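PDB 7EPK: signal recognition particle 54 kDa protein from Aeropyrum pernix, which belongs to the SRP54 family of signal recognition particle proteins, joining a helical bundle, a P-loop GTPase domain that holds GDP here, and a signal-peptide-binding domain. Local coordinates for residues M2-F12 / F26-A37. Sequence-based numbering, arbitrary orientation.
Sequences MEGVRRAVAKF and FVKDLQRELIKA
With CG anti to the backbone N in both Phe12 (chi1 -179°) and Phe26 (chi1 171°), the two rings come together obliquely, their centroids 5.2 Å apart. The Phe26 ring also presents its edge to helix 4-12: CE1 lies 3.5 Å from Val9 CG2, and CD1 is 3.7 Å from Ala8 O. Beyond it, Val5 CG2 meets Leu30 CD1, and at the other end Met2 runs its thioether past Leu34, Met2 CE lying 3.5 Å from Leu34 CD2, while SD also touches Ala37 CB. A polar seam follows the same interface. Lys11, bent at chi3, brings NZ to the syn side of Asp29 OD2 in a hydrogen-bonded salt bridge of 3.3 Å, whereas OD1 of that carboxylate receives Arg32 NH2 from above its plane, 2.8 Å away. Arg32 NH1 forms a salt bridge with Glu33 OE2, and Arg32 NH2 also donates to a water that in turn donates to Gly4 O, so one guanidinium links two acids and the neighbouring helix. Glu33 packs CG against Val5 N at 3.4 Å. Helix 66-81 adds Ile71 against both phenylalanines, and Leu291 of helix 283-291 covers Val5 and Val9. The antiparallel helices, whose segments 4-12 and 26-36 approach to 9.3 Å between axes, form a hairpin of the helical bundle characteristic of SRP54-type proteins.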
ATOM      1  N   MET A   2       8.192 -15.891   5.905  1.00104.53           N
ATOM      2  CA  MET A   2       9.583 -16.142   5.408  1.00100.77           C
ATOM      3  C   MET A   2      10.538 -15.174   6.115  1.00 98.42           C
ATOM      4  O   MET A   2      10.347 -13.952   5.977  1.00 91.41           O
ATOM      5  CB  MET A   2       9.683 -15.994   3.885  1.00 99.91           C
ATOM      6  CG  MET A   2       8.797 -14.913   3.278  1.00 98.62           C
ATOM      7  SD  MET A   2       8.547 -15.171   1.495  1.00108.92           S
ATOM      8  CE  MET A   2       7.798 -13.614   1.017  1.00106.58           C
ATOM      9  N   GLU A   3      11.496 -15.716   6.877  1.00104.17           N
ATOM     10  CA  GLU A   3      12.293 -14.958   7.887  1.00103.51           C
ATOM     11  C   GLU A   3      13.759 -14.882   7.434  1.00 91.81           C
ATOM     12  O   GLU A   3      14.429 -13.888   7.772  1.00101.76           O
ATOM     13  CB  GLU A   3      12.183 -15.567   9.295  1.00107.18           C
ATOM     14  CG  GLU A   3      11.087 -16.623   9.480  1.00116.30           C
ATOM     15  CD  GLU A   3       9.662 -16.137   9.742  1.00116.91           C
ATOM     16  OE1 GLU A   3       9.353 -14.959   9.458  1.00119.11           O
ATOM     17  OE2 GLU A   3       8.852 -16.948  10.227  1.00112.25           O
ATOM     18  N   GLY A   4      14.245 -15.890   6.709  1.00 73.70           N
ATOM     19  CA  GLY A   4      15.591 -15.878   6.112  1.00 75.78           C
ATOM     20  C   GLY A   4      15.819 -14.630   5.272  1.00 73.69           C
ATOM     21  O   GLY A   4      16.948 -14.101   5.278  1.00 81.04           O
ATOM     22  N   VAL A   5      14.783 -14.178   4.572  1.00 67.52           N
ATOM     23  CA  VAL A   5      14.803 -12.980   3.679  1.00 72.15           C
ATOM     24  C   VAL A   5      15.234 -11.729   4.472  1.00 70.53           C
ATOM     25  O   VAL A   5      16.034 -10.922   3.943  1.00 64.56           O
ATOM     26  CB  VAL A   5      13.434 -12.795   2.995  1.00 74.83           C
ATOM     27  CG1 VAL A   5      12.284 -13.024   3.967  1.00 82.01           C
ATOM     28  CG2 VAL A   5      13.310 -11.433   2.327  1.00 73.61           C
ATOM     29  N   ARG A   6      14.741 -11.547   5.695  1.00 70.44           N
ATOM     30  CA  ARG A   6      15.215 -10.455   6.585  1.00 74.73           C
ATOM     31  C   ARG A   6      16.753 -10.548   6.628  1.00 79.08           C
ATOM     32  O   ARG A   6      17.396  -9.610   6.123  1.00 89.65           O
ATOM     33  CB  ARG A   6      14.498 -10.542   7.940  1.00 82.62           C
ATOM     34  CG  ARG A   6      14.841  -9.439   8.933  1.00 91.37           C
ATOM     35  CD  ARG A   6      13.657  -8.872   9.708  1.00100.95           C
ATOM     36  NE  ARG A   6      12.887  -9.825  10.517  1.00109.67           N
ATOM     37  CZ  ARG A   6      11.627 -10.227  10.280  1.00109.18           C
ATOM     38  NH1 ARG A   6      10.950  -9.793   9.227  1.00104.47           N
ATOM     39  NH2 ARG A   6      11.041 -11.081  11.106  1.00101.26           N
ATOM     40  N   ARG A   7      17.311 -11.670   7.114  1.00 76.87           N
ATOM     41  CA  ARG A   7      18.775 -11.919   7.295  1.00 73.64           C
ATOM     42  C   ARG A   7      19.542 -11.586   6.011  1.00 70.75           C
ATOM     43  O   ARG A   7      20.597 -10.917   6.118  1.00 61.83           O
ATOM     44  CB  ARG A   7      19.082 -13.379   7.659  1.00 83.66           C
ATOM     45  CG  ARG A   7      19.194 -13.662   9.152  1.00 89.71           C
ATOM     46  CD  ARG A   7      19.630 -15.089   9.473  1.00 96.22           C
ATOM     47  NE  ARG A   7      18.816 -16.124   8.825  1.00106.41           N
ATOM     48  CZ  ARG A   7      19.144 -16.796   7.715  1.00104.88           C
ATOM     49  NH1 ARG A   7      20.291 -16.563   7.091  1.00 99.41           N
ATOM     50  NH2 ARG A   7      18.311 -17.703   7.229  1.00 99.23           N
ATOM     51  N   ALA A   8      19.036 -12.041   4.858  1.00 68.97           N
ATOM     52  CA  ALA A   8      19.567 -11.733   3.506  1.00 64.68           C
ATOM     53  C   ALA A   8      19.623 -10.218   3.299  1.00 65.04           C
ATOM     54  O   ALA A   8      20.679  -9.715   2.850  1.00 78.55           O
ATOM     55  CB  ALA A   8      18.728 -12.374   2.435  1.00 59.63           C
ATOM     56  N   VAL A   9      18.541  -9.501   3.592  1.00 62.22           N
ATOM     57  CA  VAL A   9      18.530  -8.026   3.365  1.00 66.49           C
ATOM     58  C   VAL A   9      19.634  -7.396   4.225  1.00 60.12           C
ATOM     59  O   VAL A   9      20.371  -6.521   3.712  1.00 50.43           O
ATOM     60  CB  VAL A   9      17.146  -7.395   3.615  1.00 65.19           C
ATOM     61  CG1 VAL A   9      17.222  -5.868   3.598  1.00 67.67           C
ATOM     62  CG2 VAL A   9      16.118  -7.892   2.602  1.00 62.14           C
ATOM     63  N   ALA A  10      19.753  -7.853   5.471  1.00 57.13           N
ATOM     64  CA  ALA A  10      20.737  -7.351   6.454  1.00 68.02           C
ATOM     65  C   ALA A  10      22.163  -7.678   5.981  1.00 67.33           C
ATOM     66  O   ALA A  10      23.031  -6.796   6.075  1.00 59.97           O
ATOM     67  CB  ALA A  10      20.435  -7.930   7.823  1.00 70.68           C
ATOM     68  N   LYS A  11      22.415  -8.906   5.515  1.00 69.37           N
ATOM     69  CA  LYS A  11      23.730  -9.280   4.927  1.00 69.33           C
ATOM     70  C   LYS A  11      23.983  -8.333   3.752  1.00 65.87           C
ATOM     71  O   LYS A  11      24.989  -7.596   3.814  1.00 73.04           O
ATOM     72  CB  LYS A  11      23.783 -10.749   4.503  1.00 71.61           C
ATOM     73  CG  LYS A  11      25.163 -11.260   4.109  1.00 85.52           C
ATOM     74  CD  LYS A  11      25.201 -12.739   3.733  1.00100.30           C
ATOM     75  CE  LYS A  11      24.243 -13.108   2.615  1.00114.43           C
ATOM     76  NZ  LYS A  11      24.245 -14.563   2.333  1.00118.37           N
ATOM     77  N   PHE A  12      23.068  -8.293   2.773  1.00 61.74           N
ATOM     78  CA  PHE A  12      23.197  -7.449   1.558  1.00 59.35           C
ATOM     79  C   PHE A  12      23.484  -5.996   1.954  1.00 66.92           C
ATOM     80  O   PHE A  12      24.427  -5.388   1.401  1.00 76.32           O
ATOM     81  CB  PHE A  12      21.950  -7.479   0.681  1.00 52.57           C
ATOM     82  CG  PHE A  12      22.068  -6.639  -0.570  1.00 49.88           C
ATOM     83  CD1 PHE A  12      22.979  -6.958  -1.559  1.00 43.85           C
ATOM     84  CD2 PHE A  12      21.245  -5.542  -0.780  1.00 51.21           C
ATOM     85  CE1 PHE A  12      23.059  -6.209  -2.723  1.00 44.04           C
ATOM     86  CE2 PHE A  12      21.327  -4.793  -1.946  1.00 49.61           C
ATOM     87  CZ  PHE A  12      22.236  -5.131  -2.918  1.00 46.63           C
ATOM     88  N   PHE A  26      22.131 -12.282  -3.051  1.00 53.91           N
ATOM     89  CA  PHE A  26      20.899 -11.772  -2.417  1.00 54.81           C
ATOM     90  C   PHE A  26      19.749 -12.282  -3.272  1.00 53.71           C
ATOM     91  O   PHE A  26      18.852 -12.863  -2.680  1.00 60.52           O
ATOM     92  CB  PHE A  26      20.898 -10.252  -2.281  1.00 52.13           C
ATOM     93  CG  PHE A  26      19.559  -9.736  -1.850  1.00 51.58           C
ATOM     94  CD1 PHE A  26      19.233  -9.688  -0.504  1.00 55.83           C
ATOM     95  CD2 PHE A  26      18.607  -9.357  -2.785  1.00 48.18           C
ATOM     96  CE1 PHE A  26      17.984  -9.238  -0.098  1.00 54.06           C
ATOM     97  CE2 PHE A  26      17.366  -8.898  -2.375  1.00 51.31           C
ATOM     98  CZ  PHE A  26      17.053  -8.840  -1.034  1.00 53.28           C
ATOM     99  N   VAL A  27      19.828 -12.138  -4.600  1.00 49.87           N
ATOM    100  CA  VAL A  27      18.801 -12.673  -5.535  1.00 54.53           C
ATOM    101  C   VAL A  27      18.670 -14.183  -5.291  1.00 67.07           C
ATOM    102  O   VAL A  27      17.528 -14.658  -5.129  1.00 71.98           O
ATOM    103  CB  VAL A  27      19.123 -12.323  -6.998  1.00 59.17           C
ATOM    104  CG1 VAL A  27      18.373 -13.201  -7.988  1.00 59.72           C
ATOM    105  CG2 VAL A  27      18.837 -10.849  -7.285  1.00 58.15           C
ATOM    106  N   LYS A  28      19.796 -14.890  -5.186  1.00 72.46           N
ATOM    107  CA  LYS A  28      19.837 -16.347  -4.890  1.00 71.53           C
ATOM    108  C   LYS A  28      19.057 -16.616  -3.594  1.00 64.36           C
ATOM    109  O   LYS A  28      18.149 -17.422  -3.651  1.00 63.63           O
ATOM    110  CB  LYS A  28      21.293 -16.831  -4.831  1.00 80.47           C
ATOM    111  CG  LYS A  28      21.492 -18.294  -4.451  1.00 87.03           C
ATOM    112  CD  LYS A  28      22.906 -18.621  -3.985  1.00 99.67           C
ATOM    113  CE  LYS A  28      23.109 -18.542  -2.477  1.00111.05           C
ATOM    114  NZ  LYS A  28      23.056 -17.159  -1.931  1.00101.75           N
ATOM    115  N   ASP A  29      19.397 -15.960  -2.478  1.00 70.11           N
ATOM    116  CA  ASP A  29      18.753 -16.152  -1.145  1.00 65.78           C
ATOM    117  C   ASP A  29      17.248 -15.923  -1.289  1.00 63.58           C
ATOM    118  O   ASP A  29      16.490 -16.836  -0.956  1.00 66.00           O
ATOM    119  CB  ASP A  29      19.285 -15.202  -0.064  1.00 65.49           C
ATOM    120  CG  ASP A  29      20.481 -15.700   0.730  1.00 80.24           C
ATOM    121  OD1 ASP A  29      20.751 -16.925   0.685  1.00 93.44           O
ATOM    122  OD2 ASP A  29      21.135 -14.858   1.402  1.00 86.39           O
ATOM    123  N   LEU A  30      16.860 -14.741  -1.772  1.00 58.78           N
ATOM    124  CA  LEU A  30      15.457 -14.319  -2.012  1.00 56.62           C
ATOM    125  C   LEU A  30      14.710 -15.424  -2.772  1.00 58.08           C
ATOM    126  O   LEU A  30      13.598 -15.771  -2.361  1.00 60.75           O
ATOM    127  CB  LEU A  30      15.472 -13.022  -2.828  1.00 57.28           C
ATOM    128  CG  LEU A  30      14.125 -12.343  -3.021  1.00 56.55           C
ATOM    129  CD1 LEU A  30      13.680 -11.678  -1.728  1.00 59.04           C
ATOM    130  CD2 LEU A  30      14.204 -11.337  -4.155  1.00 58.95           C
ATOM    131  N   GLN A  31      15.289 -15.942  -3.858  1.00 60.50           N
ATOM    132  CA  GLN A  31      14.630 -16.946  -4.734  1.00 56.20           C
ATOM    133  C   GLN A  31      14.364 -18.197  -3.890  1.00 57.35           C
ATOM    134  O   GLN A  31      13.216 -18.668  -3.870  1.00 58.74           O
ATOM    135  CB  GLN A  31      15.487 -17.273  -5.955  1.00 55.28           C
ATOM    136  CG  GLN A  31      15.425 -16.254  -7.084  1.00 55.56           C
ATOM    137  CD  GLN A  31      16.260 -16.663  -8.282  1.00 56.62           C
ATOM    138  OE1 GLN A  31      16.138 -16.123  -9.385  1.00 58.33           O
ATOM    139  NE2 GLN A  31      17.134 -17.631  -8.082  1.00 54.78           N
ATOM    140  N   ARG A  32      15.385 -18.679  -3.183  1.00 56.22           N
ATOM    141  CA  ARG A  32      15.276 -19.854  -2.289  1.00 59.32           C
ATOM    142  C   ARG A  32      14.165 -19.576  -1.272  1.00 64.27           C
ATOM    143  O   ARG A  32      13.381 -20.490  -0.982  1.00 75.20           O
ATOM    144  CB  ARG A  32      16.609 -20.143  -1.593  1.00 59.90           C
ATOM    145  CG  ARG A  32      16.541 -21.256  -0.555  1.00 65.57           C
ATOM    146  CD  ARG A  32      17.886 -21.575   0.063  1.00 70.49           C
ATOM    147  NE  ARG A  32      18.544 -20.358   0.502  1.00 80.39           N
ATOM    148  CZ  ARG A  32      18.158 -19.614   1.536  1.00 83.47           C
ATOM    149  NH1 ARG A  32      17.113 -19.970   2.265  1.00 86.68           N
ATOM    150  NH2 ARG A  32      18.822 -18.509   1.840  1.00 78.59           N
ATOM    151  N   GLU A  33      14.094 -18.348  -0.767  1.00 65.27           N
ATOM    152  CA  GLU A  33      13.183 -17.987   0.345  1.00 63.81           C
ATOM    153  C   GLU A  33      11.746 -18.012  -0.182  1.00 66.19           C
ATOM    154  O   GLU A  33      10.874 -18.500   0.560  1.00 70.37           O
ATOM    155  CB  GLU A  33      13.538 -16.628   0.954  1.00 62.07           C
ATOM    156  CG  GLU A  33      13.666 -16.660   2.464  1.00 63.04           C
ATOM    157  CD  GLU A  33      14.668 -17.688   2.930  1.00 64.05           C
ATOM    158  OE1 GLU A  33      14.450 -18.320   3.968  1.00 72.21           O
ATOM    159  OE2 GLU A  33      15.643 -17.884   2.211  1.00 84.24           O
ATOM    160  N   LEU A  34      11.511 -17.522  -1.403  1.00 63.38           N
ATOM    161  CA  LEU A  34      10.144 -17.482  -1.985  1.00 61.96           C
ATOM    162  C   LEU A  34       9.701 -18.930  -2.213  1.00 67.35           C
ATOM    163  O   LEU A  34       8.667 -19.322  -1.643  1.00 74.55           O
ATOM    164  CB  LEU A  34      10.120 -16.622  -3.255  1.00 58.13           C
ATOM    165  CG  LEU A  34      10.361 -15.123  -3.018  1.00 60.71           C
ATOM    166  CD1 LEU A  34      10.260 -14.319  -4.306  1.00 58.59           C
ATOM    167  CD2 LEU A  34       9.412 -14.547  -1.976  1.00 59.91           C
ATOM    168  N   ILE A  35      10.514 -19.734  -2.895  1.00 71.41           N
ATOM    169  CA  ILE A  35      10.215 -21.176  -3.151  1.00 67.78           C
ATOM    170  C   ILE A  35       9.847 -21.884  -1.838  1.00 72.50           C
ATOM    171  O   ILE A  35       8.807 -22.550  -1.834  1.00 76.26           O
ATOM    172  CB  ILE A  35      11.387 -21.862  -3.856  1.00 67.14           C
ATOM    173  CG1 ILE A  35      11.633 -21.279  -5.254  1.00 75.50           C
ATOM    174  CG2 ILE A  35      11.173 -23.363  -3.892  1.00 72.78           C
ATOM    175  CD1 ILE A  35      10.422 -21.226  -6.164  1.00 72.86           C
ATOM    176  N   LYS A  36      10.646 -21.752  -0.773  1.00 73.96           N
ATOM    177  CA  LYS A  36      10.361 -22.352   0.564  1.00 78.82           C
ATOM    178  C   LYS A  36       8.949 -21.972   1.029  1.00 76.15           C
ATOM    179  O   LYS A  36       8.357 -22.760   1.779  1.00 75.72           O
ATOM    180  CB  LYS A  36      11.346 -21.871   1.633  1.00 90.90           C
ATOM    181  CG  LYS A  36      12.702 -22.554   1.647  1.00 98.68           C
ATOM    182  CD  LYS A  36      13.540 -22.143   2.838  1.00108.97           C
ATOM    183  CE  LYS A  36      14.938 -22.721   2.781  1.00122.90           C
ATOM    184  NZ  LYS A  36      15.769 -22.250   3.913  1.00135.48           N
ATOM    185  N   ALA A  37       8.458 -20.787   0.647  1.00 74.62           N
ATOM    186  CA  ALA A  37       7.071 -20.310   0.884  1.00 79.81           C
ATOM    187  C   ALA A  37       6.170 -20.655  -0.326  1.00 83.66           C
ATOM    188  O   ALA A  37       5.036 -20.136  -0.406  1.00 69.28           O
ATOM    189  CB  ALA A  37       7.089 -18.828   1.183  1.00 71.04           C
TER
HETATM  190  O   HOH W   1      18.669 -16.408   4.355  1.00 60.07           O